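Local coordinates for putative exported protein (Aeromonas hydrophila subsp. hydrophila, PDB 4PJ2), which probably inhibits i-type lysozyme as a periplasmic protein of the PliI family and binds a magnesium ion, at residues Val17-Gly22 with Gly59-Leu64; Glu76-Val81 with Leu90-Phe95. One frame throughout, in Å; residues are numbered along the deposited sequence.

How the contacts relate
Two four-stranded antiparallel sheets meet in this chain, and the contacts sample the space between them and the inside of one of them. Contact 1 joins the sheets: strand 16-21 of one faces edge strand 60-67 of the other, through a few side chains, one carboxylate and water, and it is only partly buried. Contact 2 lies within the second sheet and is buried, a hairpin held by backbone hydrogen bonds with apolar packing on both faces. The two share that sheet, since strands 60-67 and 76-82 are neighbours; Lys62 and Glu63 of contact 1 probably hydrogen-bond through their backbones to Val80 of contact 2.

Contact 1 of 2, residues Val17-Gly22 with Gly59-Leu64; sequences VTVSEG and GSIKEL
Val19 reaches Ile61 and Leu64 mainly through its methyl groups. Its CG1, anti to the backbone N (chi1 -180°), lies 3.8 Å from Ile61 CD1, the two side chains crossing obliquely, while CG2 meets Leu64 CD1 at 3.9 Å as the side chains run past each other in opposite directions. Further along, the CG methylene of Glu21 lies 3.9 Å from the same Ile61 CD1, which therefore touches both Val19 and Glu21. The strands belong to the two facing antiparallel sheets of the fold; their axes come no closer than 8.5 Å, a spacing that side chains must fill. Phe5 and Tyr32 also touch Ile61, and Leu77 touches Val19.

The polar contact is a side-chain-to-backbone hydrogen bond. Beyond CG the Glu21 chain is extended (chi2 175°), and its OE2 accepts a hydrogen bond from Ile61 N (2.9 Å), nearly straight at 172°. A water donates to Glu21 OE2 at 3.0 Å and to Ile61 O at 2.9 Å, so this carboxylate oxygen is gripped by Ile61 N and water together. A second water links Glu21 OE1 with Ser60 OG, whose hydroxyl also hydrogen-bonds to Ala27 O. At Lys62 and Glu63, which both face Val80, the strand carries a classic beta bulge.

Contact 2 of 2, residues Glu76-Val81 with Leu90-Phe95; sequences ELIVVV and LSADAF. With MG (magnesium ion), chain G.
Leu77 pairs with Phe95, Val79 with Asp93 and Val81 with Ser91 as hydrogen-bonded pairs of an antiparallel beta hairpin, the two central strands of their sheet; the non-hydrogen-bonded pairs Ile78-Ala94 and Val80-Ala92 alternate with them. Six backbone hydrogen bonds join the strands.

On the face of Ile78 and Val80 the branched side chains lie beside small partners. Ile78 spans two alanines, its CG2 4.0 Å from Ala92 CB and its CG1 4.2 Å from Ala94 CB. Helix 118-123 covers this face, with Ile119 and Leu122 against Ile78 and Val118 against Ala92.

The opposite face, turned to the other sheet, carries Leu77, Val79, Val81, Ser91, Asp93 and Phe95. The Phe95 ring reaches across to the neighbouring strand: CE2 lies 4.0 Å from Val79 CG2, the side chains at a slant, and CD2 comes 4.2 Å from Leu77 CD2. Leu77 O sits at the ring edge, in its plane. Tyr32 and Val34 press on Phe95 from strand 30-37, and Tyr32 OH and His108 ND1 hydrogen-bond to the buried Asp93 carboxylate. At the far end, Ser91 OG lies against Val81 CB.

Glu76 bends at chi2 (62°), carrying its carboxylate to magnesium, which Asp68, Asn70, Asp72 and the backbone O of Gln74 also bind. Glu76 OE1 also accepts a hydrogen bond from Leu69 N; OE1 and OE2 both coordinate the ion, each at 2.5 Å.

Contact 1 of 2, residues Val17-Gly22 with Gly59-Leu64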
ATOM      1  N   VAL A  17     -10.083  -9.106  18.703  0.77 12.40           N
ATOM      2  CA  VAL A  17     -10.145  -8.068  17.686  0.77 12.34           C
ATOM      3  C   VAL A  17     -10.158  -8.725  16.312  0.77 12.50           C
ATOM      4  O   VAL A  17      -9.497  -9.732  16.086  0.77 13.57           O
ATOM      5  CB  VAL A  17      -8.982  -7.029  17.881  0.77 14.64           C
ATOM      6  CG1 VAL A  17      -7.626  -7.622  17.549  0.77 14.81           C
ATOM      7  CG2 VAL A  17      -9.189  -5.817  17.054  0.77 16.10           C
ATOM      8  N   THR A  18     -10.913  -8.147  15.384  1.00 11.72           N
ATOM      9  CA  THR A  18     -10.802  -8.503  13.986  1.00 11.49           C
ATOM     10  C   THR A  18     -10.412  -7.273  13.182  1.00 11.18           C
ATOM     11  O   THR A  18     -10.719  -6.144  13.551  1.00 11.16           O
ATOM     12  CB  THR A  18     -12.078  -9.106  13.411  1.00 12.33           C
ATOM     13  OG1 THR A  18     -13.083  -8.097  13.374  1.00 11.90           O
ATOM     14  CG2 THR A  18     -12.557 -10.293  14.226  1.00 12.71           C
ATOM     15  N   VAL A  19      -9.721  -7.525  12.083  1.00 10.85           N
ATOM     16  CA  VAL A  19      -9.286  -6.472  11.173  1.00 10.92           C
ATOM     17  C   VAL A  19      -9.635  -6.930   9.775  1.00 10.72           C
ATOM     18  O   VAL A  19      -9.281  -8.037   9.381  1.00 12.31           O
ATOM     19  CB  VAL A  19      -7.774  -6.198  11.285  1.00 11.99           C
ATOM     20  CG1 VAL A  19      -7.372  -5.086  10.314  1.00 12.73           C
ATOM     21  CG2 VAL A  19      -7.422  -5.827  12.713  1.00 12.27           C
ATOM     22  N   SER A  20     -10.318  -6.062   9.029  1.00 11.00           N
ATOM     23  CA  SER A  20     -10.816  -6.391   7.694  1.00 11.88           C
ATOM     24  C   SER A  20     -10.608  -5.240   6.738  1.00 12.38           C
ATOM     25  O   SER A  20     -10.816  -4.094   7.105  1.00 12.63           O
ATOM     26  CB  SER A  20     -12.334  -6.577   7.736  1.00 13.79           C
ATOM     27  OG  SER A  20     -12.717  -7.685   8.488  1.00 16.17           O
ATOM     28  N   GLU A  21     -10.249  -5.537   5.491  1.00 12.59           N
ATOM     29  CA  GLU A  21     -10.328  -4.523   4.439  1.00 13.36           C
ATOM     30  C   GLU A  21     -11.772  -4.331   4.002  1.00 13.19           C
ATOM     31  O   GLU A  21     -12.590  -5.237   4.075  1.00 14.93           O
ATOM     32  CB  GLU A  21      -9.445  -4.931   3.258  1.00 15.15           C
ATOM     33  CG  GLU A  21      -7.961  -4.706   3.571  1.00 16.47           C
ATOM     34  CD  GLU A  21      -7.012  -5.191   2.496  1.00 20.37           C
ATOM     35  OE1 GLU A  21      -7.450  -5.947   1.614  1.00 24.38           O
ATOM     36  OE2 GLU A  21      -5.813  -4.827   2.535  1.00 21.18           O
ATOM     37  N   GLY A  22     -12.094  -3.141   3.534  1.00 13.14           N
ATOM     38  CA  GLY A  22     -13.448  -2.877   3.067  1.00 13.34           C
ATOM     39  C   GLY A  22     -13.861  -3.724   1.872  1.00 13.37           C
ATOM     40  O   GLY A  22     -13.086  -3.948   0.947  1.00 14.52           O
ATOM     41  N   GLY A  59      -2.875   1.359   0.518  1.00 15.84           N
ATOM     42  CA  GLY A  59      -2.268   0.135   0.068  1.00 16.87           C
ATOM     43  C   GLY A  59      -3.015  -1.028   0.645  1.00 17.92           C
ATOM     44  O   GLY A  59      -4.195  -0.919   0.970  1.00 19.40           O
ATOM     45  N   SER A  60      -2.324  -2.143   0.766  1.00 18.45           N
ATOM     46  CA  SER A  60      -2.872  -3.387   1.291  0.50 18.95           C
ATOM     47  C   SER A  60      -2.342  -3.657   2.698  1.00 18.24           C
ATOM     48  O   SER A  60      -1.181  -3.360   3.002  1.00 18.25           O
ATOM     49  CB  SER A  60      -2.442  -4.547   0.397  0.50 20.84           C
ATOM     50  OG  SER A  60      -2.608  -4.235  -0.967  0.50 22.60           O
ATOM     51  N   ILE A  61      -3.162  -4.251   3.549  1.00 16.69           N
ATOM     52  CA  ILE A  61      -2.690  -4.605   4.871  1.00 15.64           C
ATOM     53  C   ILE A  61      -1.649  -5.689   4.720  1.00 17.77           C
ATOM     54  O   ILE A  61      -1.877  -6.709   4.058  1.00 19.83           O
ATOM     55  CB  ILE A  61      -3.828  -5.098   5.746  1.00 15.09           C
ATOM     56  CG1 ILE A  61      -4.833  -3.962   5.988  1.00 15.21           C
ATOM     57  CG2 ILE A  61      -3.284  -5.629   7.063  1.00 15.60           C
ATOM     58  CD1 ILE A  61      -6.006  -4.332   6.871  1.00 15.79           C
ATOM     59  N   LYS A  62      -0.497  -5.450   5.332  1.00 17.94           N
ATOM     60  CA  LYS A  62       0.654  -6.324   5.220  1.00 20.73           C
ATOM     61  C   LYS A  62       0.762  -7.234   6.433  1.00 22.12           C
ATOM     62  O   LYS A  62       1.081  -8.408   6.296  1.00 24.94           O
ATOM     63  CB  LYS A  62       1.909  -5.466   5.095  1.00 23.18           C
ATOM     64  CG  LYS A  62       3.197  -6.265   4.938  1.00 26.24           C
ATOM     65  CD  LYS A  62       4.444  -5.411   5.177  1.00 29.68           C
ATOM     66  CE  LYS A  62       5.711  -6.264   5.278  1.00 32.14           C
ATOM     67  NZ  LYS A  62       6.812  -5.516   5.926  1.00 33.79           N
ATOM     68  N   GLU A  63       0.515  -6.690   7.620  1.00 20.93           N
ATOM     69  CA  GLU A  63       0.640  -7.475   8.847  1.00 22.25           C
ATOM     70  C   GLU A  63      -0.009  -6.752  10.022  1.00 19.71           C
ATOM     71  O   GLU A  63      -0.196  -5.532   9.995  1.00 18.76           O
ATOM     72  CB  GLU A  63       2.103  -7.783   9.150  1.00 27.19           C
ATOM     73  CG  GLU A  63       2.895  -6.602   9.635  1.00 30.81           C
ATOM     74  CD  GLU A  63       4.329  -6.972   9.998  1.00 35.10           C
ATOM     75  OE1 GLU A  63       5.236  -6.208   9.618  1.00 37.37           O
ATOM     76  OE2 GLU A  63       4.552  -8.010  10.667  1.00 36.49           O
ATOM     77  N   LEU A  64      -0.338  -7.532  11.045  1.00 19.53           N
ATOM     78  CA  LEU A  64      -0.838  -7.018  12.315  1.00 18.86           C
ATOM     79  C   LEU A  64       0.223  -7.337  13.355  1.00 19.39           C
ATOM     80  O   LEU A  64       0.782  -8.440  13.356  1.00 20.62           O
ATOM     81  CB  LEU A  64      -2.132  -7.718  12.723  1.00 18.52           C
ATOM     82  CG  LEU A  64      -3.240  -7.688  11.676  1.00 19.46           C
ATOM     83  CD1 LEU A  64      -4.468  -8.374  12.257  1.00 21.30           C
ATOM     84  CD2 LEU A  64      -3.585  -6.270  11.224  1.00 18.47           C
TER
HETATM   85  O   HOH W   1      -5.593  -5.008  -0.693  1.00 26.53           O
HETATM   86  O   HOH W   2      -4.080  -7.252   2.242  1.00 26.81           O

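Contact 2 of 2, residues Glu76-Val81 with Leu90-Phe95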
ATOM      1  N   GLU A  76      -0.714  -2.766  22.342  1.00 20.84           N
ATOM      2  CA  GLU A  76      -1.487  -2.021  21.354  1.00 20.41           C
ATOM      3  C   GLU A  76      -1.551  -2.848  20.103  1.00 18.66           C
ATOM      4  O   GLU A  76      -0.723  -3.730  19.885  1.00 19.41           O
ATOM      5  CB  GLU A  76      -0.794  -0.695  21.039  1.00 21.14           C
ATOM      6  CG  GLU A  76      -1.094   0.396  22.031  1.00 22.73           C
ATOM      7  CD  GLU A  76      -0.623   0.040  23.439  1.00 24.19           C
ATOM      8  OE1 GLU A  76       0.608  -0.035  23.672  1.00 24.82           O
ATOM      9  OE2 GLU A  76      -1.480  -0.162  24.323  1.00 25.61           O
ATOM     10  N   LEU A  77      -2.568  -2.587  19.281  1.00 17.84           N
ATOM     11  CA  LEU A  77      -2.642  -3.186  17.963  1.00 16.58           C
ATOM     12  C   LEU A  77      -2.036  -2.252  16.958  1.00 17.25           C
ATOM     13  O   LEU A  77      -2.365  -1.069  16.939  1.00 18.30           O
ATOM     14  CB  LEU A  77      -4.106  -3.434  17.599  1.00 16.61           C
ATOM     15  CG  LEU A  77      -4.374  -3.874  16.156  1.00 15.73           C
ATOM     16  CD1 LEU A  77      -3.830  -5.249  15.843  1.00 17.41           C
ATOM     17  CD2 LEU A  77      -5.868  -3.804  15.872  1.00 15.96           C
ATOM     18  N   ILE A  78      -1.164  -2.793  16.121  1.00 16.50           N
ATOM     19  CA  ILE A  78      -0.576  -2.021  15.027  1.00 16.60           C
ATOM     20  C   ILE A  78      -0.971  -2.674  13.723  1.00 15.36           C
ATOM     21  O   ILE A  78      -0.745  -3.856  13.521  1.00 17.09           O
ATOM     22  CB  ILE A  78       0.962  -1.910  15.135  1.00 17.95           C
ATOM     23  CG1 ILE A  78       1.338  -1.288  16.480  1.00 19.56           C
ATOM     24  CG2 ILE A  78       1.494  -1.071  13.959  1.00 18.38           C
ATOM     25  CD1 ILE A  78       1.729  -2.284  17.565  1.00 21.53           C
ATOM     26  N   VAL A  79      -1.607  -1.895  12.849  1.00 14.17           N
ATOM     27  CA  VAL A  79      -1.983  -2.364  11.523  1.00 13.57           C
ATOM     28  C   VAL A  79      -1.031  -1.729  10.520  1.00 14.02           C
ATOM     29  O   VAL A  79      -0.974  -0.507  10.416  1.00 14.69           O
ATOM     30  CB  VAL A  79      -3.445  -2.011  11.170  1.00 13.49           C
ATOM     31  CG1 VAL A  79      -3.802  -2.532   9.785  1.00 14.28           C
ATOM     32  CG2 VAL A  79      -4.403  -2.588  12.207  1.00 13.62           C
ATOM     33  N   VAL A  80      -0.266  -2.563   9.818  1.00 13.58           N
ATOM     34  CA  VAL A  80       0.750  -2.093   8.878  1.00 14.34           C
ATOM     35  C   VAL A  80       0.233  -2.255   7.465  1.00 14.04           C
ATOM     36  O   VAL A  80      -0.252  -3.310   7.104  1.00 15.03           O
ATOM     37  CB  VAL A  80       2.075  -2.870   9.021  1.00 15.33           C
ATOM     38  CG1 VAL A  80       3.114  -2.284   8.068  1.00 16.20           C
ATOM     39  CG2 VAL A  80       2.567  -2.831  10.457  1.00 16.51           C
ATOM     40  N   VAL A  81       0.371  -1.201   6.675  1.00 14.00           N
ATOM     41  CA  VAL A  81      -0.151  -1.154   5.314  1.00 14.52           C
ATOM     42  C   VAL A  81       0.979  -0.824   4.348  1.00 15.85           C
ATOM     43  O   VAL A  81       1.774   0.069   4.619  1.00 16.51           O
ATOM     44  CB  VAL A  81      -1.261  -0.086   5.199  1.00 14.53           C
ATOM     45  CG1 VAL A  81      -1.774   0.068   3.768  1.00 15.95           C
ATOM     46  CG2 VAL A  81      -2.423  -0.459   6.112  1.00 14.38           C
ATOM     47  N   LEU A  90       5.545   2.117   3.614  1.00 19.18           N
ATOM     48  CA  LEU A  90       4.744   1.611   4.723  1.00 18.77           C
ATOM     49  C   LEU A  90       4.062   2.733   5.466  1.00 18.14           C
ATOM     50  O   LEU A  90       4.580   3.823   5.680  1.00 18.90           O
ATOM     51  CB  LEU A  90       5.624   0.819   5.700  1.00 20.34           C
ATOM     52  CG  LEU A  90       6.299  -0.430   5.125  1.00 21.54           C
ATOM     53  CD1 LEU A  90       7.172  -1.096   6.190  1.00 22.76           C
ATOM     54  CD2 LEU A  90       5.313  -1.433   4.570  1.00 23.26           C
ATOM     55  N   SER A  91       2.845   2.420   5.896  1.00 17.21           N
ATOM     56  CA  SER A  91       2.103   3.263   6.811  1.00 16.31           C
ATOM     57  C   SER A  91       1.562   2.349   7.893  1.00 15.73           C
ATOM     58  O   SER A  91       1.555   1.127   7.749  1.00 16.69           O
ATOM     59  CB  SER A  91       0.988   4.023   6.075  1.00 16.78           C
ATOM     60  OG  SER A  91       0.134   3.135   5.370  1.00 17.22           O
ATOM     61  N   ALA A  92       1.177   2.929   9.010  1.00 15.85           N
ATOM     62  CA  ALA A  92       0.646   2.113  10.082  1.00 16.03           C
ATOM     63  C   ALA A  92      -0.168   2.963  11.012  1.00 16.93           C
ATOM     64  O   ALA A  92       0.118   4.143  11.213  1.00 18.41           O
ATOM     65  CB  ALA A  92       1.766   1.441  10.857  1.00 16.56           C
ATOM     66  N   ASP A  93      -1.181   2.333  11.588  1.00 15.24           N
ATOM     67  CA  ASP A  93      -1.976   2.913  12.656  1.00 15.17           C
ATOM     68  C   ASP A  93      -1.848   2.048  13.891  1.00 15.71           C
ATOM     69  O   ASP A  93      -1.855   0.827  13.796  1.00 16.77           O
ATOM     70  CB  ASP A  93      -3.445   2.994  12.238  1.00 15.18           C
ATOM     71  CG  ASP A  93      -3.630   3.828  11.010  1.00 16.71           C
ATOM     72  OD1 ASP A  93      -3.367   5.046  11.079  1.00 19.94           O
ATOM     73  OD2 ASP A  93      -3.996   3.257   9.961  1.00 16.67           O
ATOM     74  N   ALA A  94      -1.730   2.695  15.040  1.00 17.64           N
ATOM     75  CA  ALA A  94      -1.723   1.996  16.320  1.00 18.43           C
ATOM     76  C   ALA A  94      -3.019   2.293  17.075  1.00 18.45           C
ATOM     77  O   ALA A  94      -3.512   3.423  17.042  1.00 17.91           O
ATOM     78  CB  ALA A  94      -0.512   2.404  17.159  1.00 19.50           C
ATOM     79  N   PHE A  95      -3.518   1.280  17.776  1.00 17.32           N
ATOM     80  CA  PHE A  95      -4.752   1.365  18.547  1.00 17.06           C
ATOM     81  C   PHE A  95      -4.543   0.861  19.960  1.00 17.62           C
ATOM     82  O   PHE A  95      -3.883  -0.157  20.168  1.00 20.07           O
ATOM     83  CB  PHE A  95      -5.867   0.503  17.929  1.00 16.36           C
ATOM     84  CG  PHE A  95      -6.202   0.847  16.515  1.00 14.96           C
ATOM     85  CD1 PHE A  95      -7.325   1.597  16.211  1.00 16.98           C
ATOM     86  CD2 PHE A  95      -5.419   0.383  15.484  1.00 15.59           C
ATOM     87  CE1 PHE A  95      -7.626   1.897  14.904  1.00 17.95           C
ATOM     88  CE2 PHE A  95      -5.707   0.698  14.168  1.00 15.61           C
ATOM     89  CZ  PHE A  95      -6.813   1.447  13.883  1.00 17.20           C
TER
HETATM   90 MG    MG G 203       0.270  -0.757  26.009  1.00 28.81          MG